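Local structure of putative fimbrium tip subunit Fim1C (Bacteroides ovatus, 4EPS) at residues 234-239 and 290-295; 339-344 and 459-464; 445-450 and 483-488; 473-478 and 492-497. The protein probably serves as a component of the fimbrium tip, at the end of filamentous cell-surface appendages that mediate adhesion and biofilm formation. One frame throughout, in Å; residues are numbered along the deposited sequence.

Contact 1. Residues 234-239 and 290-295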
# COMPACT_ATOMS: atom_id res chain seq x y z
N TYR A 234 -19.13 -22.98 6.60
CA TYR A 234 -18.82 -21.81 5.76
C TYR A 234 -17.44 -22.00 5.20
O TYR A 234 -16.58 -22.55 5.90
CB TYR A 234 -18.91 -20.47 6.57
CG TYR A 234 -17.77 -20.30 7.55
CD1 TYR A 234 -17.79 -20.92 8.79
CD2 TYR A 234 -16.65 -19.55 7.21
CE1 TYR A 234 -16.70 -20.84 9.66
CE2 TYR A 234 -15.55 -19.47 8.07
CZ TYR A 234 -15.60 -20.08 9.31
OH TYR A 234 -14.52 -19.99 10.15
N ASN A 235 -17.24 -21.56 3.95
CA ASN A 235 -16.01 -21.71 3.18
C ASN A 235 -15.70 -23.21 3.17
O ASN A 235 -16.56 -23.97 2.71
CB ASN A 235 -14.87 -20.83 3.76
CG ASN A 235 -15.15 -19.36 3.63
OD1 ASN A 235 -16.03 -18.94 2.86
ND2 ASN A 235 -14.44 -18.53 4.39
N ASP A 236 -14.60 -23.64 3.78
CA ASP A 236 -14.28 -25.07 3.84
C ASP A 236 -14.04 -25.47 5.28
O ASP A 236 -13.15 -26.29 5.58
CB ASP A 236 -13.08 -25.38 2.94
CG ASP A 236 -13.48 -25.48 1.47
OD1 ASP A 236 -13.97 -26.56 1.07
OD2 ASP A 236 -13.32 -24.47 0.74
N LYS A 237 -14.83 -24.89 6.21
CA LYS A 237 -14.57 -25.23 7.61
C LYS A 237 -15.84 -25.20 8.44
O LYS A 237 -16.92 -25.05 7.89
CB LYS A 237 -13.47 -24.35 8.24
CG LYS A 237 -13.59 -22.84 8.05
CD LYS A 237 -12.25 -22.14 8.28
CE LYS A 237 -11.85 -22.07 9.74
NZ LYS A 237 -10.65 -21.22 9.94
N GLN A 238 -15.71 -25.41 9.74
CA GLN A 238 -16.90 -25.45 10.57
C GLN A 238 -16.69 -24.83 11.92
O GLN A 238 -15.56 -24.62 12.39
CB GLN A 238 -17.41 -26.90 10.70
CG GLN A 238 -16.71 -27.76 11.74
CD GLN A 238 -17.27 -29.16 11.70
OE1 GLN A 238 -16.78 -30.02 10.95
NE2 GLN A 238 -18.34 -29.41 12.45
N CYS A 239 -17.80 -24.51 12.54
CA CYS A 239 -17.79 -23.96 13.86
C CYS A 239 -18.96 -24.55 14.64
O CYS A 239 -19.94 -24.99 14.04
CB CYS A 239 -17.85 -22.43 13.82
SG CYS A 239 -19.31 -21.77 12.99
N LYS A 290 -6.10 -23.34 -5.80
CA LYS A 290 -7.01 -23.64 -6.90
C LYS A 290 -8.44 -23.62 -6.38
O LYS A 290 -9.34 -23.20 -7.09
CB LYS A 290 -6.67 -25.02 -7.51
CG LYS A 290 -7.51 -25.41 -8.73
CD LYS A 290 -6.99 -26.72 -9.30
CE LYS A 290 -7.79 -27.20 -10.48
NZ LYS A 290 -7.09 -28.33 -11.15
N ASP A 291 -8.65 -24.10 -5.13
CA ASP A 291 -9.97 -24.15 -4.50
C ASP A 291 -10.65 -22.82 -4.48
O ASP A 291 -10.08 -21.82 -4.01
CB ASP A 291 -9.91 -24.70 -3.04
CG ASP A 291 -9.70 -26.20 -2.92
OD1 ASP A 291 -9.68 -26.90 -3.97
OD2 ASP A 291 -9.54 -26.68 -1.77
N ASN A 292 -11.91 -22.80 -4.99
CA ASN A 292 -12.77 -21.62 -5.06
C ASN A 292 -12.20 -20.49 -5.94
O ASN A 292 -12.77 -19.40 -5.93
CB ASN A 292 -13.11 -21.09 -3.66
CG ASN A 292 -13.93 -22.06 -2.85
OD1 ASN A 292 -13.55 -22.48 -1.76
ND2 ASN A 292 -15.03 -22.53 -3.41
N CYS A 293 -11.13 -20.74 -6.72
CA CYS A 293 -10.64 -19.71 -7.66
C CYS A 293 -11.61 -19.71 -8.85
O CYS A 293 -11.91 -20.79 -9.38
CB CYS A 293 -9.20 -19.96 -8.12
SG CYS A 293 -8.54 -18.63 -9.18
N ILE A 294 -12.17 -18.54 -9.19
CA ILE A 294 -13.18 -18.51 -10.28
C ILE A 294 -12.69 -17.74 -11.50
O ILE A 294 -13.32 -17.81 -12.57
CB ILE A 294 -14.54 -17.95 -9.78
CG1 ILE A 294 -14.43 -16.48 -9.33
CG2 ILE A 294 -15.13 -18.87 -8.65
CD1 ILE A 294 -15.79 -15.76 -9.08
N GLY A 295 -11.61 -16.99 -11.35
CA GLY A 295 -11.12 -16.21 -12.49
C GLY A 295 -9.86 -15.42 -12.19
O GLY A 295 -9.26 -15.56 -11.12
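D236 and N292 stand at the bends of two tight turns whose main chains stay well apart, the closest CA atoms being those of D236 and D291, 9.4 Å from each other. In 234-239 the chain reverses through a two-residue beta hairpin that links strands 229-234 and 237-242; it is closed by K237 N to Y234 O at 2.9 Å and, at 3.3 Å, by Y234 N to K237 O. Facing it, K290 to C293 form a type II turn, with C293 N donating to K290 O at 3.1 Å, that leads into strand 293-300 of a six-stranded antiparallel sheet. The two turns meet at the surface over only 68 Å². In the conformer described, the carboxylate of D236 and the side-chain amide of N292 approach from opposite directions. Which end of the amide faces the acid is doubtful, so the nature of this pair stays open. The backbone N of D291 and that of N292 each donate to glycerol, probably from the crystallisation liquor. In the same conformer D236 OD2 is also 5.0 Å from D291 OD2; the join is small and polar, with no apolar side-chain contact across it.

Contact 2. Residues 339-344 and 459-464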
# COMPACT_ATOMS: atom_id res chain seq x y z
N LEU A 339 -12.11 -18.71 -15.36
CA LEU A 339 -11.26 -19.88 -15.65
C LEU A 339 -12.02 -20.79 -16.63
O LEU A 339 -11.43 -21.61 -17.33
CB LEU A 339 -10.95 -20.68 -14.37
CG LEU A 339 -10.20 -19.94 -13.25
CD1 LEU A 339 -9.75 -20.93 -12.16
CD2 LEU A 339 -9.00 -19.19 -13.79
N TYR A 340 -13.35 -20.69 -16.58
CA TYR A 340 -14.24 -21.46 -17.45
C TYR A 340 -13.98 -21.16 -18.91
O TYR A 340 -13.85 -20.00 -19.30
CB TYR A 340 -15.71 -21.12 -17.13
CG TYR A 340 -16.73 -21.81 -18.03
CD1 TYR A 340 -17.09 -21.26 -19.27
CD2 TYR A 340 -17.31 -23.02 -17.66
CE1 TYR A 340 -17.99 -21.92 -20.12
CE2 TYR A 340 -18.24 -23.66 -18.48
CZ TYR A 340 -18.57 -23.11 -19.71
OH TYR A 340 -19.48 -23.72 -20.53
N THR A 341 -13.94 -22.22 -19.73
CA THR A 341 -13.87 -22.04 -21.19
C THR A 341 -14.41 -23.30 -21.87
O THR A 341 -14.07 -24.42 -21.49
CB THR A 341 -12.50 -21.62 -21.73
OG1 THR A 341 -12.63 -21.34 -23.14
CG2 THR A 341 -11.38 -22.67 -21.50
N GLU A 342 -15.26 -23.10 -22.87
CA GLU A 342 -15.82 -24.17 -23.70
C GLU A 342 -16.04 -23.62 -25.07
O GLU A 342 -16.07 -22.41 -25.23
CB GLU A 342 -17.17 -24.71 -23.14
CG GLU A 342 -17.13 -25.43 -21.80
CD GLU A 342 -16.24 -26.65 -21.63
OE1 GLU A 342 -16.00 -27.37 -22.63
OE2 GLU A 342 -15.78 -26.89 -20.49
N THR A 343 -16.21 -24.51 -26.07
CA THR A 343 -16.56 -24.11 -27.44
C THR A 343 -18.02 -24.46 -27.65
O THR A 343 -18.51 -25.45 -27.10
CB THR A 343 -15.67 -24.79 -28.48
OG1 THR A 343 -15.83 -26.20 -28.34
CG2 THR A 343 -14.21 -24.38 -28.37
N GLY A 344 -18.71 -23.67 -28.45
CA GLY A 344 -20.12 -23.95 -28.73
C GLY A 344 -20.74 -22.93 -29.65
O GLY A 344 -20.06 -21.97 -30.07
N SER A 459 -5.75 -23.70 -13.42
CA SER A 459 -6.60 -24.38 -14.40
C SER A 459 -5.75 -25.21 -15.34
O SER A 459 -4.54 -24.95 -15.45
CB SER A 459 -7.39 -23.33 -15.20
OG SER A 459 -8.14 -23.84 -16.29
N ASP A 460 -6.38 -26.16 -16.07
CA ASP A 460 -5.65 -26.96 -17.05
C ASP A 460 -5.80 -26.33 -18.44
O ASP A 460 -5.22 -26.82 -19.40
CB ASP A 460 -6.13 -28.42 -17.01
CG ASP A 460 -5.75 -29.13 -15.71
OD1 ASP A 460 -4.61 -28.91 -15.22
OD2 ASP A 460 -6.59 -29.87 -15.17
N LYS A 461 -6.55 -25.21 -18.54
CA LYS A 461 -6.77 -24.53 -19.82
C LYS A 461 -6.28 -23.09 -19.82
O LYS A 461 -6.52 -22.35 -18.88
CB LYS A 461 -8.26 -24.54 -20.17
CG LYS A 461 -8.86 -25.92 -20.37
CD LYS A 461 -10.37 -25.91 -20.21
CE LYS A 461 -11.03 -27.01 -20.99
NZ LYS A 461 -12.50 -26.82 -21.05
N THR A 462 -5.61 -22.70 -20.89
CA THR A 462 -5.17 -21.32 -21.06
C THR A 462 -6.02 -20.73 -22.17
O THR A 462 -6.85 -21.43 -22.77
CB THR A 462 -3.66 -21.21 -21.37
OG1 THR A 462 -3.38 -21.93 -22.57
CG2 THR A 462 -2.76 -21.68 -20.20
N MSE A 463 -5.83 -19.45 -22.43
CA MSE A 463 -6.52 -18.78 -23.51
C MSE A 463 -5.65 -18.96 -24.76
O MSE A 463 -4.57 -18.38 -24.84
CB MSE A 463 -6.72 -17.32 -23.10
CG MSE A 463 -7.72 -16.63 -23.91
SE MSE A 463 -7.93 -14.82 -23.23
CE MSE A 463 -9.13 -14.33 -24.66
N ASP A 464 -6.06 -19.84 -25.70
CA ASP A 464 -5.28 -20.08 -26.92
C ASP A 464 -5.31 -18.80 -27.79
O ASP A 464 -6.39 -18.34 -28.19
CB ASP A 464 -5.82 -21.31 -27.66
CG ASP A 464 -5.14 -21.71 -28.97
OD1 ASP A 464 -4.16 -21.03 -29.37
OD2 ASP A 464 -5.60 -22.68 -29.60
O HOH W 1 -8.81 -21.29 -17.94
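K461 NZ is held by two neighbouring residues of 339-344. It donates to T341 O at 2.9 Å, lying almost on the line of the carbonyl bond (C=O...N angle 162°), and forms a salt bridge to E342 OE2 at 3.3 Å. E342 leaves its backbone pointing away from the lysine, and a bend at its second torsion (chi2 -57°) brings the carboxylate back, so that it meets K461 at about a right angle. The ammonium group thus lies against two acceptors that would probably repel each other without it. The extended lysine chain slants across T341, whose CG2 touches K461 CD at 3.6 Å, while T341 OG1 turns to the carbonyl of Y504. These residues tie an edge of a six-stranded antiparallel sheet, the short strand 342-344, to the loop that follows helix 446-458; L339 adds to the join by packing on L455 and V458 of that helix. The loop is shaped by an ST turn, in which S459 OG, in the conformer described, accepts from K461 N at 3.1 Å along a nearly straight bond (167°). One water bridges the segments, donating to L339 O at 2.7 Å and to K461 O, also at 2.7 Å. Its third partner is S459 OG, 3.1 Å away.

Contact 3. Residues 445-450 and 483-488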
# COMPACT_ATOMS: atom_id res chain seq x y z
N ASN A 445 2.10 -8.30 -25.66
CA ASN A 445 1.50 -9.64 -25.51
C ASN A 445 1.04 -9.91 -24.05
O ASN A 445 1.37 -10.95 -23.46
CB ASN A 445 2.46 -10.76 -26.01
CG ASN A 445 1.82 -12.08 -26.33
OD1 ASN A 445 0.61 -12.29 -26.18
ND2 ASN A 445 2.61 -13.02 -26.80
N SER A 446 0.23 -8.99 -23.49
CA SER A 446 -0.34 -9.16 -22.14
C SER A 446 -1.21 -10.43 -22.04
O SER A 446 -1.27 -11.05 -20.98
CB SER A 446 -1.15 -7.94 -21.72
OG SER A 446 -2.11 -7.61 -22.71
N LEU A 447 -1.84 -10.84 -23.14
CA LEU A 447 -2.68 -12.04 -23.10
C LEU A 447 -1.84 -13.25 -22.68
O LEU A 447 -2.22 -13.97 -21.75
CB LEU A 447 -3.31 -12.25 -24.48
CG LEU A 447 -4.38 -13.34 -24.61
CD1 LEU A 447 -5.21 -13.07 -25.84
CD2 LEU A 447 -3.74 -14.74 -24.78
N GLU A 448 -0.68 -13.45 -23.30
CA GLU A 448 0.13 -14.61 -22.92
C GLU A 448 0.95 -14.36 -21.64
O GLU A 448 1.00 -15.25 -20.78
CB GLU A 448 1.06 -15.02 -24.08
CG GLU A 448 0.24 -15.57 -25.25
CD GLU A 448 0.98 -16.39 -26.29
OE1 GLU A 448 1.80 -15.81 -27.05
OE2 GLU A 448 0.66 -17.59 -26.41
N SER A 449 1.54 -13.15 -21.49
CA SER A 449 2.43 -12.80 -20.36
C SER A 449 1.72 -12.51 -19.04
O SER A 449 2.26 -12.84 -17.97
CB SER A 449 3.27 -11.58 -20.73
OG SER A 449 4.01 -11.81 -21.92
N LYS A 450 0.55 -11.82 -19.08
CA LYS A 450 -0.16 -11.47 -17.83
C LYS A 450 -1.33 -12.40 -17.50
O LYS A 450 -1.63 -12.58 -16.33
CB LYS A 450 -0.68 -10.02 -17.88
CG LYS A 450 0.45 -9.00 -17.84
CD LYS A 450 -0.05 -7.56 -17.67
CE LYS A 450 1.14 -6.63 -17.53
NZ LYS A 450 0.77 -5.20 -17.78
N VAL A 483 -13.70 -12.31 -31.90
CA VAL A 483 -12.40 -11.71 -31.68
C VAL A 483 -11.30 -12.74 -31.89
O VAL A 483 -11.38 -13.88 -31.43
CB VAL A 483 -12.34 -11.05 -30.26
CG1 VAL A 483 -10.93 -10.54 -29.93
CG2 VAL A 483 -13.35 -9.90 -30.16
N THR A 484 -10.25 -12.28 -32.57
CA THR A 484 -9.03 -13.05 -32.81
C THR A 484 -7.87 -12.22 -32.32
O THR A 484 -8.02 -11.02 -32.10
CB THR A 484 -8.89 -13.41 -34.30
OG1 THR A 484 -8.98 -12.22 -35.08
CG2 THR A 484 -9.93 -14.46 -34.73
N TYR A 485 -6.72 -12.86 -32.16
CA TYR A 485 -5.55 -12.18 -31.63
C TYR A 485 -4.30 -12.48 -32.40
O TYR A 485 -4.12 -13.59 -32.87
CB TYR A 485 -5.31 -12.68 -30.18
CG TYR A 485 -6.42 -12.35 -29.22
CD1 TYR A 485 -6.53 -11.08 -28.65
CD2 TYR A 485 -7.39 -13.30 -28.89
CE1 TYR A 485 -7.59 -10.75 -27.79
CE2 TYR A 485 -8.44 -12.99 -28.01
CZ TYR A 485 -8.53 -11.72 -27.48
OH TYR A 485 -9.58 -11.43 -26.63
N SER A 486 -3.41 -11.51 -32.41
CA SER A 486 -2.01 -11.68 -32.80
C SER A 486 -1.22 -11.53 -31.48
O SER A 486 -1.84 -11.32 -30.42
CB SER A 486 -1.60 -10.65 -33.84
OG SER A 486 -1.57 -9.38 -33.21
N LYS A 487 0.12 -11.53 -31.55
CA LYS A 487 0.93 -11.31 -30.35
C LYS A 487 0.94 -9.84 -29.95
O LYS A 487 1.43 -9.51 -28.87
CB LYS A 487 2.37 -11.83 -30.57
CG LYS A 487 2.43 -13.35 -30.59
CD LYS A 487 3.85 -13.86 -30.80
CE LYS A 487 3.89 -15.36 -30.86
NZ LYS A 487 5.23 -15.87 -31.25
N THR A 488 0.36 -8.94 -30.77
CA THR A 488 0.37 -7.51 -30.46
C THR A 488 -1.02 -6.86 -30.38
O THR A 488 -1.10 -5.71 -29.95
CB THR A 488 1.25 -6.74 -31.49
OG1 THR A 488 0.68 -6.88 -32.79
CG2 THR A 488 2.70 -7.23 -31.52
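N445 meets K487 where the start of helix 446-458 abuts the turn beyond strand 479-485, and N445 is the N-cap of that helix. Its CB rests 3.3 Å from K487 O. The next atom, CG, stands anti to the backbone N (chi1 -160°), which brings the amide to E448 in the first turn of the helix. There OD1 receives a weak capping bond from E448 N at 3.4 Å, and it also accepts a hydrogen bond from Q441 NE2. At the tip, ND2 donates to E448 OE1 at 2.9 Å, nearly in the amide plane and to the lone pair of OE1 that faces away from the other carboxylate oxygen. The same ND2 lies 3.8 Å from K487 CG, beside the root of a lysine whose extended chain then leads away. With both ends of the amide bonded, its rotation is fixed. In 483-488, S486 OG accepts from T488 N in an ST turn. Deeper in, the buried L447 crosses Y485 at about a right angle and points a methyl at the ring, while Y485 OH is bonded to the carbonyl of L437. This CH-pi contact is nearly central: L447 CD1 sits 3.5 Å from the ring centroid of Y485, only 6° off the normal.

Contact 4. Residues 473-478 and 492-497. With SO4 (sulfate ion), chain G.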
# COMPACT_ATOMS: atom_id res chain seq x y z
N THR A 473 -21.44 -8.68 -28.89
CA THR A 473 -21.69 -7.58 -29.83
C THR A 473 -22.24 -8.16 -31.15
O THR A 473 -21.60 -8.99 -31.79
CB THR A 473 -20.38 -6.78 -30.03
OG1 THR A 473 -19.88 -6.41 -28.73
CG2 THR A 473 -20.59 -5.52 -30.90
N GLU A 474 -23.44 -7.71 -31.54
CA GLU A 474 -24.11 -8.24 -32.71
C GLU A 474 -23.68 -7.53 -33.99
O GLU A 474 -23.53 -6.31 -34.00
CB GLU A 474 -25.64 -8.11 -32.52
CG GLU A 474 -26.43 -8.87 -33.58
CD GLU A 474 -27.93 -8.71 -33.45
OE1 GLU A 474 -28.40 -7.55 -33.43
OE2 GLU A 474 -28.64 -9.75 -33.45
N ARG A 475 -23.51 -8.32 -35.08
CA ARG A 475 -23.20 -7.76 -36.41
C ARG A 475 -24.51 -7.55 -37.17
O ARG A 475 -24.73 -6.47 -37.71
CB ARG A 475 -22.23 -8.66 -37.21
CG ARG A 475 -22.11 -8.31 -38.73
CD ARG A 475 -21.67 -6.86 -38.99
NE ARG A 475 -21.56 -6.59 -40.43
CZ ARG A 475 -22.56 -6.21 -41.20
NH1 ARG A 475 -23.78 -6.04 -40.69
NH2 ARG A 475 -22.37 -6.02 -42.50
N ASN A 476 -25.36 -8.59 -37.24
CA ASN A 476 -26.66 -8.55 -37.95
C ASN A 476 -27.51 -9.72 -37.42
O ASN A 476 -27.13 -10.33 -36.41
CB ASN A 476 -26.48 -8.59 -39.51
CG ASN A 476 -25.78 -9.80 -40.09
OD1 ASN A 476 -25.66 -10.85 -39.46
ND2 ASN A 476 -25.33 -9.70 -41.34
N ASN A 477 -28.62 -10.04 -38.08
CA ASN A 477 -29.52 -11.11 -37.62
C ASN A 477 -28.84 -12.50 -37.62
O ASN A 477 -29.22 -13.35 -36.82
CB ASN A 477 -30.79 -11.14 -38.48
CG ASN A 477 -30.56 -11.40 -39.96
OD1 ASN A 477 -29.61 -10.91 -40.56
ND2 ASN A 477 -31.43 -12.19 -40.56
N LYS A 478 -27.81 -12.70 -38.44
CA LYS A 478 -27.15 -14.00 -38.56
C LYS A 478 -25.81 -14.10 -37.85
O LYS A 478 -25.36 -15.23 -37.59
CB LYS A 478 -26.90 -14.34 -40.05
CG LYS A 478 -28.13 -14.30 -40.94
CD LYS A 478 -27.66 -14.07 -42.38
CE LYS A 478 -28.78 -13.98 -43.38
NZ LYS A 478 -28.26 -13.65 -44.74
N ALA A 492 -11.58 -7.30 -33.74
CA ALA A 492 -13.01 -7.68 -33.74
C ALA A 492 -13.46 -7.84 -35.20
O ALA A 492 -13.40 -6.89 -35.94
CB ALA A 492 -13.85 -6.64 -33.00
N GLY A 493 -13.85 -9.05 -35.59
CA GLY A 493 -14.29 -9.34 -36.95
C GLY A 493 -15.78 -9.58 -37.00
O GLY A 493 -16.37 -9.98 -36.00
N THR A 494 -16.38 -9.42 -38.17
CA THR A 494 -17.83 -9.55 -38.29
C THR A 494 -18.32 -10.93 -38.78
O THR A 494 -19.52 -11.07 -39.03
CB THR A 494 -18.33 -8.45 -39.23
OG1 THR A 494 -17.76 -8.65 -40.53
CG2 THR A 494 -18.00 -7.05 -38.71
N GLY A 495 -17.44 -11.92 -38.90
CA GLY A 495 -17.81 -13.22 -39.46
C GLY A 495 -18.37 -14.28 -38.52
O GLY A 495 -18.42 -15.46 -38.88
N GLY A 496 -18.83 -13.88 -37.34
CA GLY A 496 -19.30 -14.82 -36.33
C GLY A 496 -20.71 -15.34 -36.51
O GLY A 496 -21.57 -15.04 -35.69
N VAL A 497 -20.95 -16.19 -37.55
CA VAL A 497 -22.28 -16.79 -37.81
C VAL A 497 -22.74 -17.43 -36.50
O VAL A 497 -21.99 -18.21 -35.94
CB VAL A 497 -22.24 -17.81 -38.98
CG1 VAL A 497 -23.64 -18.36 -39.27
CG2 VAL A 497 -21.63 -17.18 -40.24
S SO4 G . -18.75 -6.26 -43.04
O1 SO4 G . -17.87 -7.23 -43.70
O2 SO4 G . -17.99 -5.03 -42.77
O3 SO4 G . -19.91 -5.96 -43.86
O4 SO4 G . -19.26 -6.79 -41.79
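R475 and T494 converge on one oxygen of a sulfate ion, probably taken up from the crystallisation liquor. The arginine starts out with CG opposite its backbone N, then kinks at the second torsion (chi2 57°), a bend that brings CD against T494 CG2 at 3.7 Å and leaves the anion at the edge of the guanidinium. R475 NE donates to sulfate O4 at 2.7 Å in an almost straight bond (171°), and R475 NH2 reaches O3 at 2.8 Å. T494 holds OG1 between its backbone N and carbonyl carbon (chi1 63°), the crowded position, from which OG1 donates to O4 at 2.7 Å. R475 directly follows strand 469-474 and T494 sits at the corner of 490-497, the two outer strands of a three-stranded antiparallel sheet; both lean on Y481 of the middle strand. The guanidinium has further partners: NH1 bonds to Y374 OH, and Y373 makes a cation-pi contact. Farther along, N476 OD1 takes K478 N at 3.0 Å in an Asx turn, and an inverse gamma turn centred on G496 delivers V497 to the same place. The backbones meet there through a CA-H...O contact, V497 CA to K478 O at 3.5 Å.

How the contacts relate
All four contacts lie at the surface, and contacts 1 to 4 form a chain in which each touches the next. Contact 1 is the smallest, setting a hairpin of strands 229-234 and 237-242 against a turn that leads into the six-stranded sheet. It touches contact 2 in that sheet, where a probable hydrogen bond joins I294 O and L339 N. Contacts 2 and 3 use the two ends of helix 446-458, the loop after it and its N-cap, and M463 packs on Y485 between them. Contacts 3 and 4 share the three-stranded sheet. Their chemistry differs: charge and a bridging water in contact 2, capping and a CH-pi contact in contact 3, an anion site in contact 4, an undecided polar pair in contact 1.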